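Local coordinates for glutathione peroxidase (Schistosoma mansoni, PDB 2V1M), which catalyses the reduction of hydrogen peroxide to water by glutathione, which is oxidised to glutathione disulfide, at residues F117-Q122 / S135-D140. Sequence-based numbering, arbitrary orientation.
Sequences FLKSRQ and SKFLVD
Leu118 lies over one face of the Phe137 ring. Its CB stands almost above the ring centre, 3.8 Å from the centroid and 9° off the normal, a CH-pi contact. With chi1 at -69°, Leu118 CG lies anti to its carbonyl carbon and stays above the ring, near the rim. The two methyls lie past the rim, toward the root of Phe137. Leu118 CD1 sits 3.9 Å from Phe137 CD2. Leu118 CD2 lies 4.1 Å from Phe137 CB. Leu118 CD2 also touches Val139, 4.3 Å from Val139 CG2. At one corner of the ring, Phe137 CE1 comes within 3.5 Å of Leu118 O. That oxygen accepts hydrogen bonds from Arg121 N and Gln122 N.

Helix 113-121 here packs across strand 136-139 of the mixed sheet in this thioredoxin-like fold, with the short axes at 80°. Leu118 and Phe137 meet between the helix and the sheet, where Ile36 and Pro145 also touch Leu118, while Leu138 points to the other face of the sheet, against helix 159-167.

Gln122 O lies at the ring edge, near its plane, 4.0 Å from Phe137 CE1. It is hydrogen-bonded to Arg148 NH1, and Arg148 also touches Phe137. Lys119 comes near the ring with CG, 4.3 Å from Phe137 CZ. Its chain then leads away, and Lys119 NZ hydrogen-bonds to Val106 O and Asn107 OD1.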
loop_
_atom_site.group_PDB
_atom_site.type_symbol
_atom_site.label_atom_id
_atom_site.label_comp_id
_atom_site.label_asym_id
_atom_site.label_seq_id
_atom_site.Cartn_x
_atom_site.Cartn_y
_atom_site.Cartn_z
ATOM N N PHE A 117 -7.045 10.746 2.025
ATOM C CA PHE A 117 -8.070 10.343 1.064
ATOM C C PHE A 117 -8.536 8.906 1.308
ATOM O O PHE A 117 -9.763 8.631 1.336
ATOM C CB PHE A 117 -7.537 10.510 -0.365
ATOM C CG PHE A 117 -8.491 10.035 -1.412
ATOM C CD1 PHE A 117 -9.656 10.778 -1.717
ATOM C CD2 PHE A 117 -8.255 8.847 -2.111
ATOM C CE1 PHE A 117 -10.530 10.344 -2.697
ATOM C CE2 PHE A 117 -9.146 8.415 -3.101
ATOM C CZ PHE A 117 -10.276 9.175 -3.394
ATOM N N LEU A 118 -7.608 7.955 1.407
ATOM C CA LEU A 118 -7.989 6.547 1.608
ATOM C C LEU A 118 -8.904 6.421 2.836
ATOM O O LEU A 118 -9.956 5.773 2.777
ATOM C CB LEU A 118 -6.746 5.689 1.784
ATOM C CG LEU A 118 -5.873 5.535 0.522
ATOM C CD1 LEU A 118 -4.584 4.817 0.914
ATOM C CD2 LEU A 118 -6.617 4.757 -0.568
ATOM N N LYS A 119 -8.483 7.019 3.948
ATOM C CA LYS A 119 -9.265 6.939 5.194
ATOM C C LYS A 119 -10.611 7.659 5.069
ATOM O O LYS A 119 -11.560 7.273 5.748
ATOM C CB LYS A 119 -8.467 7.508 6.364
ATOM C CG LYS A 119 -7.252 6.674 6.750
ATOM C CD LYS A 119 -6.602 7.170 8.037
ATOM C CE LYS A 119 -6.028 8.559 7.907
ATOM N NZ LYS A 119 -5.498 8.999 9.209
ATOM N N SER A 120 -10.697 8.665 4.191
ATOM C CA SER A 120 -11.976 9.367 3.994
ATOM C C SER A 120 -12.976 8.510 3.207
ATOM O O SER A 120 -14.184 8.817 3.205
ATOM C CB SER A 120 -11.786 10.698 3.266
ATOM O OG SER A 120 -11.600 10.541 1.880
ATOM N N ARG A 121 -12.486 7.468 2.514
ATOM C CA ARG A 121 -13.334 6.626 1.668
ATOM C C ARG A 121 -13.737 5.300 2.304
ATOM O O ARG A 121 -14.798 4.770 1.913
ATOM C CB ARG A 121 -12.677 6.382 0.291
ATOM C CG ARG A 121 -12.579 7.623 -0.586
ATOM C CD ARG A 121 -13.982 8.145 -0.961
ATOM N NE ARG A 121 -13.965 9.190 -1.984
ATOM C CZ ARG A 121 -13.900 8.965 -3.296
ATOM N NH1 ARG A 121 -13.865 7.730 -3.776
ATOM N NH2 ARG A 121 -13.896 10.009 -4.125
ATOM N N GLN A 122 -12.884 4.750 3.180
ATOM C CA GLN A 122 -13.192 3.462 3.816
ATOM C C GLN A 122 -12.848 3.542 5.287
ATOM O O GLN A 122 -11.668 3.741 5.651
ATOM C CB GLN A 122 -12.395 2.317 3.175
ATOM C CG GLN A 122 -12.874 1.931 1.792
ATOM C CD GLN A 122 -14.283 1.344 1.816
ATOM O OE1 GLN A 122 -15.236 1.935 1.232
ATOM N NE2 GLN A 122 -14.491 0.255 2.492
ATOM N N SER A 135 -1.699 -2.302 7.316
ATOM C CA SER A 135 -3.089 -2.194 6.857
ATOM C C SER A 135 -3.075 -2.207 5.314
ATOM O O SER A 135 -2.028 -1.976 4.673
ATOM C CB SER A 135 -3.705 -0.887 7.343
ATOM O OG SER A 135 -5.114 -0.963 7.353
ATOM N N LYS A 136 -4.232 -2.510 4.714
ATOM C CA LYS A 136 -4.364 -2.612 3.262
ATOM C C LYS A 136 -5.598 -1.889 2.779
ATOM O O LYS A 136 -6.687 -2.050 3.360
ATOM C CB LYS A 136 -4.411 -4.074 2.774
ATOM C CG LYS A 136 -3.195 -4.915 3.111
ATOM C CD LYS A 136 -3.262 -5.684 4.460
ATOM C CE LYS A 136 -1.989 -6.480 4.642
ATOM N NZ LYS A 136 -1.880 -7.111 5.990
ATOM N N PHE A 137 -5.470 -1.126 1.685
ATOM C CA PHE A 137 -6.624 -0.554 0.969
ATOM C C PHE A 137 -6.644 -1.109 -0.439
ATOM O O PHE A 137 -5.598 -1.150 -1.127
ATOM C CB PHE A 137 -6.573 0.976 0.896
ATOM C CG PHE A 137 -6.817 1.652 2.209
ATOM C CD1 PHE A 137 -8.075 2.141 2.539
ATOM C CD2 PHE A 137 -5.786 1.808 3.140
ATOM C CE1 PHE A 137 -8.305 2.803 3.741
ATOM C CE2 PHE A 137 -5.998 2.466 4.331
ATOM C CZ PHE A 137 -7.259 2.946 4.647
ATOM N N LEU A 138 -7.827 -1.530 -0.888
ATOM C CA LEU A 138 -8.028 -2.053 -2.228
ATOM C C LEU A 138 -8.762 -0.978 -3.048
ATOM O O LEU A 138 -9.822 -0.469 -2.653
ATOM C CB LEU A 138 -8.851 -3.331 -2.160
ATOM C CG LEU A 138 -9.179 -4.003 -3.485
ATOM C CD1 LEU A 138 -7.899 -4.388 -4.247
ATOM C CD2 LEU A 138 -10.075 -5.211 -3.256
ATOM N N VAL A 139 -8.160 -0.661 -4.200
ATOM C CA VAL A 139 -8.578 0.433 -5.083
ATOM C C VAL A 139 -8.894 -0.172 -6.446
ATOM O O VAL A 139 -8.087 -0.931 -7.025
ATOM C CB VAL A 139 -7.453 1.463 -5.178
ATOM C CG1 VAL A 139 -7.832 2.621 -6.147
ATOM C CG2 VAL A 139 -7.053 2.007 -3.814
ATOM N N ASP A 140 -10.078 0.168 -6.971
ATOM C CA ASP A 140 -10.509 -0.387 -8.244
ATOM C C ASP A 140 -9.806 0.287 -9.451
ATOM O O ASP A 140 -8.961 1.184 -9.309
ATOM C CB ASP A 140 -12.050 -0.343 -8.316
ATOM C CG ASP A 140 -12.636 1.056 -8.555
ATOM O OD1 ASP A 140 -11.890 2.018 -8.852
ATOM O OD2 ASP A 140 -13.881 1.132 -8.419
#